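Long-range contacts in uncharacterized protein (Bacteroides ovatus, PDB 4IRT), which is of unknown function but is a putative neuraminidase of the BNR-repeat family with a beta-propeller fold: residues N247-N252 against P301-G306; V277-I282 against T296-P301; N206-Y211 against A241-Q246; I312-P317 against F330-R335. One frame throughout, in Å; residues are numbered along the deposited sequence. Where two conformers were deposited one is given.

Contact 1 (N247-N252 against P301-G306); sequences NCELIN and PFTLKG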
loop_
_atom_site.group_PDB
_atom_site.type_symbol
_atom_site.label_atom_id
_atom_site.label_comp_id
_atom_site.label_asym_id
_atom_site.label_seq_id
_atom_site.Cartn_x
_atom_site.Cartn_y
_atom_site.Cartn_z
ATOM N N ASN A 247 21.104 9.730 1.587
ATOM C CA ASN A 247 21.122 10.832 2.553
ATOM C C ASN A 247 20.285 12.054 2.154
ATOM O O ASN A 247 20.646 13.179 2.443
ATOM C CB ASN A 247 22.562 11.224 2.879
ATOM C CG ASN A 247 23.312 10.094 3.530
ATOM O OD1 ASN A 247 23.027 9.740 4.666
ATOM N ND2 ASN A 247 24.257 9.497 2.802
ATOM N N CYS A 248 19.146 11.824 1.502
ATOM C CA CYS A 248 18.203 12.907 1.288
ATOM C C CYS A 248 16.855 12.643 1.930
ATOM O O CYS A 248 15.836 13.266 1.543
ATOM C CB CYS A 248 18.077 13.283 -0.205
ATOM S SG CYS A 248 17.173 12.109 -1.212
ATOM N N GLU A 249 16.849 11.745 2.912
ATOM C CA GLU A 249 15.649 11.383 3.683
ATOM C C GLU A 249 14.562 10.750 2.794
ATOM O O GLU A 249 13.366 10.868 3.059
ATOM C CB GLU A 249 15.078 12.612 4.391
ATOM C CG GLU A 249 16.040 13.404 5.227
ATOM C CD GLU A 249 16.715 12.622 6.345
ATOM O OE1 GLU A 249 16.320 11.475 6.682
ATOM O OE2 GLU A 249 17.654 13.215 6.931
ATOM N N LEU A 250 14.983 10.109 1.716
ATOM C CA LEU A 250 14.081 9.373 0.862
ATOM C C LEU A 250 13.608 8.123 1.601
ATOM O O LEU A 250 14.416 7.337 2.096
ATOM C CB LEU A 250 14.772 8.975 -0.431
ATOM C CG LEU A 250 13.916 8.133 -1.372
ATOM C CD1 LEU A 250 12.722 8.906 -1.893
ATOM C CD2 LEU A 250 14.784 7.581 -2.485
ATOM N N ILE A 251 12.298 7.982 1.691
ATOM C CA ILE A 251 11.678 6.904 2.467
ATOM C C ILE A 251 11.395 5.736 1.549
ATOM O O ILE A 251 11.307 5.888 0.320
ATOM C CB ILE A 251 10.400 7.412 3.185
ATOM C CG1 ILE A 251 9.811 6.399 4.194
ATOM C CG2 ILE A 251 9.353 7.835 2.176
ATOM C CD1 ILE A 251 10.739 6.027 5.327
ATOM N N ASN A 252 11.311 4.555 2.147
ATOM C CA ASN A 252 10.964 3.333 1.426
ATOM C C ASN A 252 9.570 2.822 1.785
ATOM O O ASN A 252 9.101 3.063 2.895
ATOM C CB ASN A 252 11.972 2.219 1.722
ATOM C CG ASN A 252 12.189 1.998 3.195
ATOM O OD1 ASN A 252 12.816 2.800 3.864
ATOM N ND2 ASN A 252 11.658 0.898 3.720
ATOM N N PRO A 301 12.183 19.932 10.917
ATOM C CA PRO A 301 13.118 18.915 10.471
ATOM C C PRO A 301 12.953 17.598 11.182
ATOM O O PRO A 301 12.463 17.556 12.311
ATOM C CB PRO A 301 14.492 19.500 10.807
ATOM C CG PRO A 301 14.240 20.474 11.913
ATOM C CD PRO A 301 12.875 21.043 11.609
ATOM N N PHE A 302 13.344 16.526 10.496
ATOM C CA PHE A 302 13.613 15.251 11.146
ATOM C C PHE A 302 14.548 14.490 10.232
ATOM O O PHE A 302 14.777 14.896 9.092
ATOM C CB PHE A 302 12.345 14.428 11.450
ATOM C CG PHE A 302 11.651 13.858 10.239
ATOM C CD1 PHE A 302 11.969 12.593 9.754
ATOM C CD2 PHE A 302 10.634 14.570 9.617
ATOM C CE1 PHE A 302 11.289 12.065 8.660
ATOM C CE2 PHE A 302 9.964 14.057 8.512
ATOM C CZ PHE A 302 10.281 12.801 8.039
ATOM N N THR A 303 15.089 13.392 10.741
ATOM C CA THR A 303 15.962 12.530 9.946
ATOM C C THR A 303 15.579 11.108 10.200
ATOM O O THR A 303 15.124 10.765 11.298
ATOM C CB THR A 303 17.463 12.759 10.243
ATOM O OG1 THR A 303 18.241 12.000 9.303
ATOM C CG2 THR A 303 17.837 12.370 11.674
ATOM N N LEU A 304 15.725 10.283 9.168
ATOM C CA LEU A 304 15.448 8.852 9.265
ATOM C C LEU A 304 16.595 8.087 9.930
ATOM O O LEU A 304 16.365 7.029 10.547
ATOM C CB LEU A 304 15.211 8.277 7.866
ATOM C CG LEU A 304 14.039 8.848 7.062
ATOM C CD1 LEU A 304 13.980 8.296 5.640
ATOM C CD2 LEU A 304 12.750 8.566 7.830
ATOM N N LYS A 305 17.817 8.592 9.782
ATOM C CA LYS A 305 19.006 7.940 10.318
ATOM C C LYS A 305 18.910 7.755 11.835
ATOM O O LYS A 305 18.472 8.666 12.548
ATOM C CB LYS A 305 20.257 8.752 9.956
ATOM C CG LYS A 305 21.588 8.120 10.365
ATOM C CD LYS A 305 22.782 8.904 9.813
ATOM C CE LYS A 305 24.109 8.184 10.086
ATOM N NZ LYS A 305 25.314 8.988 9.705
ATOM N N GLY A 306 19.324 6.577 12.312
ATOM C CA GLY A 306 19.403 6.279 13.741
ATOM C C GLY A 306 18.041 6.034 14.340
ATOM O O GLY A 306 17.729 4.920 14.738
#
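The flat carboxylate of E249 meets T303 and L304: the T303 hydroxyl approaches OE2 on the syn lone pair, and the L304 amide reaches OE1 from the syn side, 31° out of the plane. The second flat group, the F302 ring, has L304 CD2 at its edge, in the ring plane, and also packs on P278 and I312. Both segments are irregular connections between four-stranded beta sheets of the propeller: 247-252 leads from strand 239-242 to strand 255-258, whereas the segment 301-306 belongs to the long loop between strands 290-294 and 318-322. The E249 carboxylate thus spans two successive residues of the long loop. T303 OG1 donates to E249 OE2 at 2.7 Å, and L304 N donates to E249 OE1 at 2.8 Å in a nearly straight bond (170°). On E249, CG lies anti to the carbonyl carbon (chi1 -52°), and a second bend at chi2 swings CD round toward T303. The T303 hydroxyl also receives a weak bond from K305 N. An apolar pair adjoins this polar one. The side chains of I251 and L304 cross at about a right angle, and Y269 of strand 264-271 touches both. I251 CD1 sits against the fork of L304, 4.0 Å from CD1 and 4.1 Å from CD2, while L304 CD1 also lies 3.7 Å from L250 O.

Contact 2 (V277-I282 against T296-P301); sequences VPQYRI and TDRQTP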
loop_
_atom_site.group_PDB
_atom_site.type_symbol
_atom_site.label_atom_id
_atom_site.label_comp_id
_atom_site.label_asym_id
_atom_site.label_seq_id
_atom_site.Cartn_x
_atom_site.Cartn_y
_atom_site.Cartn_z
ATOM N N VAL A 277 14.739 19.432 6.178
ATOM C CA VAL A 277 13.306 19.146 6.359
ATOM C C VAL A 277 12.705 18.294 5.228
ATOM O O VAL A 277 12.538 18.761 4.106
ATOM C CB VAL A 277 12.500 20.449 6.408
ATOM C CG1 VAL A 277 11.017 20.163 6.597
ATOM C CG2 VAL A 277 13.035 21.391 7.488
ATOM N N PRO A 278 12.312 17.049 5.533
ATOM C CA PRO A 278 11.689 16.221 4.504
ATOM C C PRO A 278 10.378 16.832 4.056
ATOM O O PRO A 278 9.673 17.430 4.875
ATOM C CB PRO A 278 11.465 14.880 5.232
ATOM C CG PRO A 278 12.474 14.894 6.342
ATOM C CD PRO A 278 12.497 16.314 6.797
ATOM N N GLN A 279 10.043 16.678 2.770
ATOM C CA GLN A 279 8.842 17.263 2.202
ATOM C C GLN A 279 8.151 16.214 1.378
ATOM O O GLN A 279 8.819 15.441 0.682
ATOM C CB GLN A 279 9.195 18.431 1.253
ATOM C CG GLN A 279 10.014 19.547 1.874
ATOM C CD GLN A 279 9.218 20.464 2.798
ATOM O OE1 GLN A 279 7.993 20.340 2.939
ATOM N NE2 GLN A 279 9.914 21.379 3.439
ATOM N N TYR A 280 6.825 16.230 1.423
ATOM C CA TYR A 280 6.007 15.376 0.595
ATOM C C TYR A 280 6.133 15.718 -0.899
ATOM O O TYR A 280 6.274 16.889 -1.286
ATOM C CB TYR A 280 4.557 15.455 1.026
ATOM C CG TYR A 280 4.193 14.717 2.283
ATOM C CD1 TYR A 280 4.133 13.316 2.302
ATOM C CD2 TYR A 280 3.866 15.409 3.475
ATOM C CE1 TYR A 280 3.746 12.628 3.426
ATOM C CE2 TYR A 280 3.498 14.697 4.634
ATOM C CZ TYR A 280 3.430 13.332 4.590
ATOM O OH TYR A 280 3.028 12.562 5.666
ATOM N N ARG A 281 6.132 14.674 -1.724
ATOM C CA ARG A 281 6.357 14.759 -3.147
ATOM C C ARG A 281 5.380 13.908 -3.917
ATOM O O ARG A 281 4.926 12.885 -3.427
ATOM C CB ARG A 281 7.743 14.189 -3.475
ATOM C CG ARG A 281 8.837 14.742 -2.594
ATOM C CD ARG A 281 9.225 16.170 -2.939
ATOM N NE ARG A 281 10.244 16.672 -2.003
ATOM C CZ ARG A 281 11.121 17.644 -2.260
ATOM N NH1 ARG A 281 11.079 18.264 -3.420
ATOM N NH2 ARG A 281 12.018 18.015 -1.342
ATOM N N ILE A 282 5.138 14.297 -5.163
ATOM C CA ILE A 282 4.550 13.413 -6.154
ATOM C C ILE A 282 5.453 13.347 -7.397
ATOM O O ILE A 282 6.020 14.359 -7.816
ATOM C CB ILE A 282 3.091 13.848 -6.485
ATOM C CG1 ILE A 282 2.361 12.750 -7.247
ATOM C CG2 ILE A 282 3.051 15.175 -7.242
ATOM C CD1 ILE A 282 0.856 12.891 -7.222
ATOM N N THR A 296 3.832 20.146 0.226
ATOM C CA THR A 296 3.642 21.152 1.304
ATOM C C THR A 296 4.950 21.887 1.569
ATOM O O THR A 296 5.944 21.603 0.928
ATOM C CB THR A 296 2.991 20.580 2.596
ATOM O OG1 THR A 296 3.891 19.715 3.261
ATOM C CG2 THR A 296 1.693 19.811 2.306
ATOM N N ASP A 297 4.923 22.882 2.441
ATOM C CA ASP A 297 6.119 23.623 2.797
ATOM C C ASP A 297 6.335 23.436 4.290
ATOM O O ASP A 297 6.111 24.340 5.093
ATOM C CB ASP A 297 6.000 25.118 2.432
ATOM C CG ASP A 297 7.305 25.893 2.694
ATOM O OD1 ASP A 297 8.417 25.297 2.642
ATOM O OD2 ASP A 297 7.231 27.118 2.957
ATOM N N ARG A 298 6.722 22.226 4.661
ATOM C CA ARG A 298 6.981 21.896 6.060
ATOM C C ARG A 298 8.172 22.698 6.587
ATOM O O ARG A 298 9.104 22.967 5.855
ATOM C CB ARG A 298 7.289 20.399 6.203
ATOM C CG ARG A 298 6.250 19.450 5.644
ATOM C CD ARG A 298 6.586 17.993 5.933
ATOM N NE ARG A 298 6.402 17.735 7.362
ATOM C CZ ARG A 298 7.366 17.643 8.282
ATOM N NH1 ARG A 298 8.658 17.673 7.966
ATOM N NH2 ARG A 298 7.022 17.472 9.555
ATOM N N GLN A 299 8.135 23.006 7.882
ATOM C CA GLN A 299 9.156 23.766 8.599
ATOM C C GLN A 299 9.993 22.942 9.582
ATOM O O GLN A 299 11.065 23.385 10.002
ATOM C CB GLN A 299 8.443 24.833 9.458
ATOM C CG GLN A 299 7.638 25.836 8.657
ATOM C CD GLN A 299 8.523 26.505 7.630
ATOM O OE1 GLN A 299 9.416 27.269 7.993
ATOM N NE2 GLN A 299 8.326 26.176 6.349
ATOM N N THR A 300 9.470 21.802 10.002
ATOM C CA THR A 300 10.017 21.046 11.122
ATOM C C THR A 300 10.878 19.880 10.621
ATOM O O THR A 300 10.376 18.976 9.956
ATOM C CB THR A 300 8.885 20.497 12.003
ATOM O OG1 THR A 300 7.966 21.563 12.259
ATOM C CG2 THR A 300 9.409 19.933 13.327
ATOM N N PRO A 301 12.183 19.932 10.917
ATOM C CA PRO A 301 13.118 18.915 10.471
ATOM C C PRO A 301 12.953 17.598 11.182
ATOM O O PRO A 301 12.463 17.556 12.311
ATOM C CB PRO A 301 14.492 19.500 10.807
ATOM C CG PRO A 301 14.240 20.474 11.913
ATOM C CD PRO A 301 12.875 21.043 11.609
#
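At one side of a four-stranded antiparallel propeller sheet, V277 and Q279, by the start of strand 278-285, meet R298 in the loop that follows the outermost strand 290-294. The Q279 amide acts like a backbone partner for R298: OE1 accepts from R298 N at 2.9 Å, in the carbonyl plane and on a lone pair, while NE2 donates to R298 O at 3.0 Å (156°). The bend at chi2 (-75°) folds the Q279 chain back so that CD comes level with the R298 peptide. The two side chains slide past each other in opposite directions, and the guanidinium of R298 goes on to the carbonyls. Its NH1 donates to P278 O at 3.3 Å, close to the guanidinium plane, and to T300 O at 2.9 Å, while NE forms a salt bridge with D332. V277 packs against the loop backbone: CG1 lies 3.5 Å from R298 O, and CG2 touches P301 CB at 4.1 Å. Y280, whose hydroxyl bonds to A315 O, turns a ring edge to T296 OG1. Side-chain bonds thus take over where regular strand pairing stops, at the outer border of a beta-propeller blade.

Contact 3 (N206-Y211 against A241-Q246); sequences NHDICY and ACRLPQ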
loop_
_atom_site.group_PDB
_atom_site.type_symbol
_atom_site.label_atom_id
_atom_site.label_comp_id
_atom_site.label_asym_id
_atom_site.label_seq_id
_atom_site.Cartn_x
_atom_site.Cartn_y
_atom_site.Cartn_z
ATOM N N ASN A 206 18.891 4.414 1.260
ATOM C CA ASN A 206 17.870 4.417 0.209
ATOM C C ASN A 206 18.296 5.424 -0.876
ATOM O O ASN A 206 18.865 6.487 -0.570
ATOM C CB ASN A 206 16.510 4.909 0.731
ATOM C CG ASN A 206 15.808 3.938 1.652
ATOM O OD1 ASN A 206 16.092 2.715 1.700
ATOM N ND2 ASN A 206 14.835 4.490 2.398
ATOM N N HIS A 207 18.045 5.067 -2.122
ATOM C CA HIS A 207 18.269 5.989 -3.214
ATOM C C HIS A 207 17.448 5.627 -4.437
ATOM O O HIS A 207 17.183 4.443 -4.686
ATOM C CB HIS A 207 19.760 6.055 -3.564
ATOM C CG HIS A 207 20.363 4.743 -3.974
ATOM N ND1 HIS A 207 20.482 4.361 -5.295
ATOM C CD2 HIS A 207 20.921 3.750 -3.246
ATOM C CE1 HIS A 207 21.077 3.181 -5.359
ATOM N NE2 HIS A 207 21.353 2.786 -4.126
ATOM N N ASP A 208 17.070 6.671 -5.183
ATOM C CA ASP A 208 16.385 6.587 -6.481
ATOM C C ASP A 208 14.941 6.078 -6.415
ATOM O O ASP A 208 14.536 5.429 -5.451
ATOM C CB ASP A 208 17.203 5.713 -7.467
ATOM C CG ASP A 208 18.576 6.293 -7.746
ATOM O OD1 ASP A 208 18.686 7.509 -8.052
ATOM O OD2 ASP A 208 19.568 5.532 -7.654
ATOM N N ILE A 209 14.177 6.444 -7.442
ATOM C CA ILE A 209 12.850 5.910 -7.707
ATOM C C ILE A 209 12.822 5.353 -9.119
ATOM O O ILE A 209 13.038 6.097 -10.101
ATOM C CB ILE A 209 11.736 6.978 -7.541
ATOM C CG1 ILE A 209 11.851 7.647 -6.153
ATOM C CG2 ILE A 209 10.361 6.333 -7.733
ATOM C CD1 ILE A 209 10.764 8.654 -5.812
ATOM N N CYS A 210 12.520 4.066 -9.223
ATOM C CA CYS A 210 12.543 3.346 -10.498
ATOM C C CYS A 210 11.128 2.850 -10.853
ATOM O O CYS A 210 10.255 2.801 -10.011
ATOM C CB CYS A 210 13.507 2.153 -10.425
ATOM S SG CYS A 210 15.249 2.605 -10.127
ATOM N N TYR A 211 10.922 2.436 -12.100
ATOM C CA TYR A 211 9.576 2.163 -12.593
ATOM C C TYR A 211 9.579 1.072 -13.661
ATOM O O TYR A 211 10.481 1.011 -14.465
ATOM C CB TYR A 211 8.984 3.435 -13.188
ATOM C CG TYR A 211 7.631 3.224 -13.820
ATOM C CD1 TYR A 211 6.473 3.192 -13.032
ATOM C CD2 TYR A 211 7.496 3.067 -15.184
ATOM C CE1 TYR A 211 5.231 2.980 -13.600
ATOM C CE2 TYR A 211 6.256 2.834 -15.757
ATOM C CZ TYR A 211 5.121 2.821 -14.971
ATOM O OH TYR A 211 3.869 2.652 -15.526
ATOM N N ALA A 241 12.615 6.944 -12.697
ATOM C CA ALA A 241 11.576 7.965 -12.631
ATOM C C ALA A 241 12.090 9.247 -11.970
ATOM O O ALA A 241 11.724 10.356 -12.382
ATOM C CB ALA A 241 10.355 7.447 -11.907
ATOM N N CYS A 242 12.945 9.093 -10.967
ATOM C CA CYS A 242 13.542 10.244 -10.290
ATOM C C CYS A 242 14.843 9.807 -9.675
ATOM O O CYS A 242 14.865 8.889 -8.817
ATOM C CB CYS A 242 12.596 10.848 -9.247
ATOM S SG CYS A 242 13.153 12.453 -8.568
ATOM N N ARG A 243 15.932 10.447 -10.114
ATOM C CA ARG A 243 17.239 10.181 -9.530
ATOM C C ARG A 243 17.427 10.971 -8.254
ATOM O O ARG A 243 17.362 12.194 -8.251
ATOM C CB ARG A 243 18.369 10.493 -10.495
ATOM C CG ARG A 243 18.425 9.506 -11.633
ATOM C CD ARG A 243 19.836 9.103 -11.966
ATOM N NE ARG A 243 19.833 8.434 -13.250
ATOM C CZ ARG A 243 20.229 7.192 -13.435
ATOM N NH1 ARG A 243 20.698 6.489 -12.421
ATOM N NH2 ARG A 243 20.174 6.675 -14.649
ATOM N N LEU A 244 17.671 10.252 -7.155
ATOM C CA LEU A 244 17.798 10.854 -5.842
ATOM C C LEU A 244 18.895 10.158 -5.087
ATOM O O LEU A 244 18.930 8.922 -5.056
ATOM C CB LEU A 244 16.476 10.686 -5.061
ATOM C CG LEU A 244 15.314 11.514 -5.592
ATOM C CD1 LEU A 244 13.999 11.010 -5.017
ATOM C CD2 LEU A 244 15.523 12.993 -5.288
ATOM N N PRO A 245 19.759 10.928 -4.425
ATOM C CA PRO A 245 20.913 10.332 -3.778
ATOM C C PRO A 245 20.594 9.641 -2.441
ATOM O O PRO A 245 19.504 9.785 -1.882
ATOM C CB PRO A 245 21.805 11.556 -3.533
ATOM C CG PRO A 245 20.793 12.638 -3.215
ATOM C CD PRO A 245 19.721 12.398 -4.238
ATOM N N GLN A 246 21.596 8.963 -1.892
ATOM C CA GLN A 246 21.524 8.552 -0.507
ATOM C C GLN A 246 21.560 9.832 0.341
ATOM O O GLN A 246 21.954 10.887 -0.155
ATOM C CB GLN A 246 22.700 7.642 -0.180
ATOM C CG GLN A 246 22.708 6.372 -1.035
ATOM C CD GLN A 246 23.797 5.399 -0.626
ATOM O OE1 GLN A 246 24.129 5.264 0.558
ATOM N NE2 GLN A 246 24.357 4.702 -1.615
#
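D208 holds L244 by two bonds: its backbone N donates to L244 O at 2.9 Å, and its carboxylate oxygen OD1 accepts from L244 N at 3.1 Å, on the anti side and 28° out of plane. One residue further on, I209 N donates to C242 O at 2.9 Å, and C242 N returns a bond to I209 O. The same I209 O takes a weak bond from A241 N, so A241 and C242 both face I209. This is a classic beta bulge, on the antiparallel pairing of strand 206-214 with 239-242, the outermost strand of its four-stranded propeller sheet. The side chains of I209 and L244 run side by side, CD1 to CD1 at 4.1 Å, with W270 of the next sheet touching both. Further along, H207 and Q246 also point the same way, ring and amide planes only 19° apart, H207 CD2 at 3.9 Å from Q246 CG. H207 CG lies between the backbone N and the carbonyl carbon (chi1 59°); from the ring, ND1 donates to D208 OD2 at 2.8 Å, in the ring plane but from above the carboxylate. Beyond it, H207 NE2 bonds to E199, and W197 meets the imidazole ring.

Contact 4 (I312-P317 against F330-R335); sequences IPIARP and FRDEER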
loop_
_atom_site.group_PDB
_atom_site.type_symbol
_atom_site.label_atom_id
_atom_site.label_comp_id
_atom_site.label_asym_id
_atom_site.label_seq_id
_atom_site.Cartn_x
_atom_site.Cartn_y
_atom_site.Cartn_z
ATOM N N ILE A 312 8.323 8.134 13.157
ATOM C CA ILE A 312 8.564 9.143 12.139
ATOM C C ILE A 312 7.386 10.144 12.217
ATOM O O ILE A 312 6.211 9.738 12.265
ATOM C CB ILE A 312 8.698 8.534 10.735
ATOM C CG1 ILE A 312 9.821 7.486 10.702
ATOM C CG2 ILE A 312 8.993 9.627 9.726
ATOM C CD1 ILE A 312 9.735 6.528 9.539
ATOM N N PRO A 313 7.689 11.450 12.239
ATOM C CA PRO A 313 6.680 12.479 12.476
ATOM C C PRO A 313 5.639 12.651 11.386
ATOM O O PRO A 313 4.645 13.348 11.597
ATOM C CB PRO A 313 7.510 13.777 12.564
ATOM C CG PRO A 313 8.925 13.365 12.642
ATOM C CD PRO A 313 9.032 12.018 12.044
ATOM N N ILE A 314 5.890 12.075 10.210
ATOM C CA ILE A 314 4.929 12.138 9.121
ATOM C C ILE A 314 4.657 10.715 8.600
ATOM O O ILE A 314 5.494 9.803 8.720
ATOM C CB ILE A 314 5.375 13.064 7.973
ATOM C CG1 ILE A 314 6.607 12.539 7.272
ATOM C CG2 ILE A 314 5.663 14.478 8.483
ATOM C CD1 ILE A 314 7.058 13.383 6.108
ATOM N N ALA A 315 3.464 10.535 8.038
ATOM C CA ALA A 315 3.069 9.259 7.467
ATOM C C ALA A 315 3.516 9.134 6.033
ATOM O O ALA A 315 3.544 10.116 5.298
ATOM C CB ALA A 315 1.562 9.107 7.523
ATOM N N ARG A 316 3.795 7.916 5.613
ATOM C CA ARG A 316 3.916 7.653 4.196
ATOM C C ARG A 316 2.515 7.823 3.540
ATOM O O ARG A 316 1.490 7.506 4.141
ATOM C CB ARG A 316 4.474 6.276 3.969
ATOM C CG ARG A 316 5.917 6.210 4.408
ATOM C CD ARG A 316 6.469 4.816 4.407
ATOM N NE ARG A 316 5.828 4.014 5.434
ATOM C CZ ARG A 316 6.242 2.819 5.818
ATOM N NH1 ARG A 316 7.278 2.245 5.237
ATOM N NH2 ARG A 316 5.580 2.170 6.762
ATOM N N PRO A 317 2.474 8.386 2.334
ATOM C CA PRO A 317 1.213 8.846 1.783
ATOM C C PRO A 317 0.465 7.902 0.861
ATOM O O PRO A 317 1.025 6.922 0.344
ATOM C CB PRO A 317 1.645 10.089 1.013
ATOM C CG PRO A 317 2.980 9.720 0.477
ATOM C CD PRO A 317 3.629 8.965 1.616
ATOM N N PHE A 330 -2.241 12.273 3.867
ATOM C CA PHE A 330 -1.090 12.216 4.724
ATOM C C PHE A 330 -1.434 12.476 6.200
ATOM O O PHE A 330 -2.593 12.588 6.562
ATOM C CB PHE A 330 -0.021 13.175 4.222
ATOM C CG PHE A 330 -0.338 14.628 4.398
ATOM C CD1 PHE A 330 -1.167 15.296 3.501
ATOM C CD2 PHE A 330 0.269 15.369 5.418
ATOM C CE1 PHE A 330 -1.383 16.660 3.616
ATOM C CE2 PHE A 330 0.021 16.721 5.550
ATOM C CZ PHE A 330 -0.825 17.366 4.660
ATOM N N ARG A 331 -0.404 12.490 7.030
ATOM C CA ARG A 331 -0.558 12.795 8.460
ATOM C C ARG A 331 0.746 13.415 8.897
ATOM O O ARG A 331 1.820 12.866 8.624
ATOM C CB ARG A 331 -0.896 11.508 9.208
ATOM C CG ARG A 331 -0.873 11.561 10.741
ATOM C CD ARG A 331 0.511 11.350 11.324
ATOM N NE ARG A 331 0.977 10.001 11.069
ATOM C CZ ARG A 331 2.224 9.569 11.222
ATOM N NH1 ARG A 331 3.216 10.376 11.606
ATOM N NH2 ARG A 331 2.470 8.294 11.006
ATOM N N ASP A 332 0.666 14.519 9.634
ATOM C CA ASP A 332 1.858 15.312 9.962
ATOM C C ASP A 332 1.760 15.846 11.387
ATOM O O ASP A 332 0.769 16.480 11.752
ATOM C CB ASP A 332 1.973 16.451 8.930
ATOM C CG ASP A 332 3.341 17.175 8.930
ATOM O OD1 ASP A 332 4.050 17.246 9.964
ATOM O OD2 ASP A 332 3.656 17.746 7.849
ATOM N N GLU A 333 2.798 15.607 12.187
ATOM C CA GLU A 333 2.905 16.237 13.517
ATOM C C GLU A 333 2.719 17.756 13.487
ATOM O O GLU A 333 2.162 18.341 14.435
ATOM C CB GLU A 333 4.250 15.945 14.173
ATOM C CG GLU A 333 4.304 14.594 14.861
ATOM C CD GLU A 333 5.512 14.435 15.788
ATOM O OE1 GLU A 333 6.216 15.438 16.073
ATOM O OE2 GLU A 333 5.753 13.288 16.215
ATOM N N GLU A 334 3.156 18.392 12.408
ATOM C CA GLU A 334 2.941 19.838 12.237
ATOM C C GLU A 334 1.478 20.236 12.211
ATOM O O GLU A 334 1.173 21.406 12.415
ATOM C CB GLU A 334 3.548 20.358 10.913
ATOM C CG GLU A 334 5.042 20.548 10.969
ATOM C CD GLU A 334 5.592 21.415 9.837
ATOM O OE1 GLU A 334 4.851 21.857 8.938
ATOM O OE2 GLU A 334 6.789 21.653 9.857
ATOM N N ARG A 335 0.600 19.302 11.831
ATOM C CA ARG A 335 -0.837 19.541 11.807
ATOM C C ARG A 335 -1.548 18.784 12.925
ATOM O O ARG A 335 -2.723 18.471 12.814
ATOM C CB ARG A 335 -1.410 19.130 10.455
ATOM C CG ARG A 335 -0.774 19.892 9.287
ATOM C CD ARG A 335 -1.544 19.713 7.966
ATOM N NE ARG A 335 -2.866 20.309 8.022
ATOM C CZ ARG A 335 -3.161 21.563 7.716
ATOM N NH1 ARG A 335 -2.214 22.414 7.327
ATOM N NH2 ARG A 335 -4.405 21.987 7.826
HETATM O O HOH W 1 5.189 6.980 11.291
#
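R331 and the I312-A315 backbone share most of the polar links that join the two propeller loops, one entering strand 318-322 and the other leaving strand 325-330. I312 O accepts twice: from R331 NH1 at 3.1 Å (164°), in the guanidinium plane, and from a water that in turn takes a bond from R331 NH2 at 3.0 Å. The remaining nitrogen, NE, donates to W365 O, so each nitrogen of the guanidinium has a partner. Bends at chi2 and chi3 (-85° and -66°) fold the arginine chain back, and A315 N lies over the centre of the guanidinium, 3.5 Å above its plane. That amide donates to R331 O at 2.9 Å, an oxygen also approached by I314 CA in a CA-H...O contact. P313 O accepts from E333 N at 3.0 Å, and these two N-H...O bonds make a single backbone bridge between I314 and D332. The E333 side chain lies against the P313 ring. D332 OD1 takes the amide of E334 in an Asx turn, and R335 N bonds to D332 O at 2.8 Å. Beside that carboxylate, I314 CG2 packs 3.5 Å from D332 OD1.

In the fold
The four contacts lie 16 to 21 Å from the centre of the chain; contact 1 joins loops of different propeller sheets, while contacts 2, 3 and 4 each belong to one sheet and its adjoining loops. Contact 4 sits nearest to contact 2, centres about 10 Å apart, joined by T300 OG1 to E334 OE2 at 2.7 Å, besides the Y280 hydroxyl on A315 O. Contact 1 touches all three others: contact 2 through F302 CE2 and P278 CG (3.4 Å), contact 4 through N252 O and R316 NH1 (3.1 Å), and contact 3 through L250 O and N206 ND2 (2.9 Å). Contact 3 touches neither contact 2 nor contact 4; contact 1 links them.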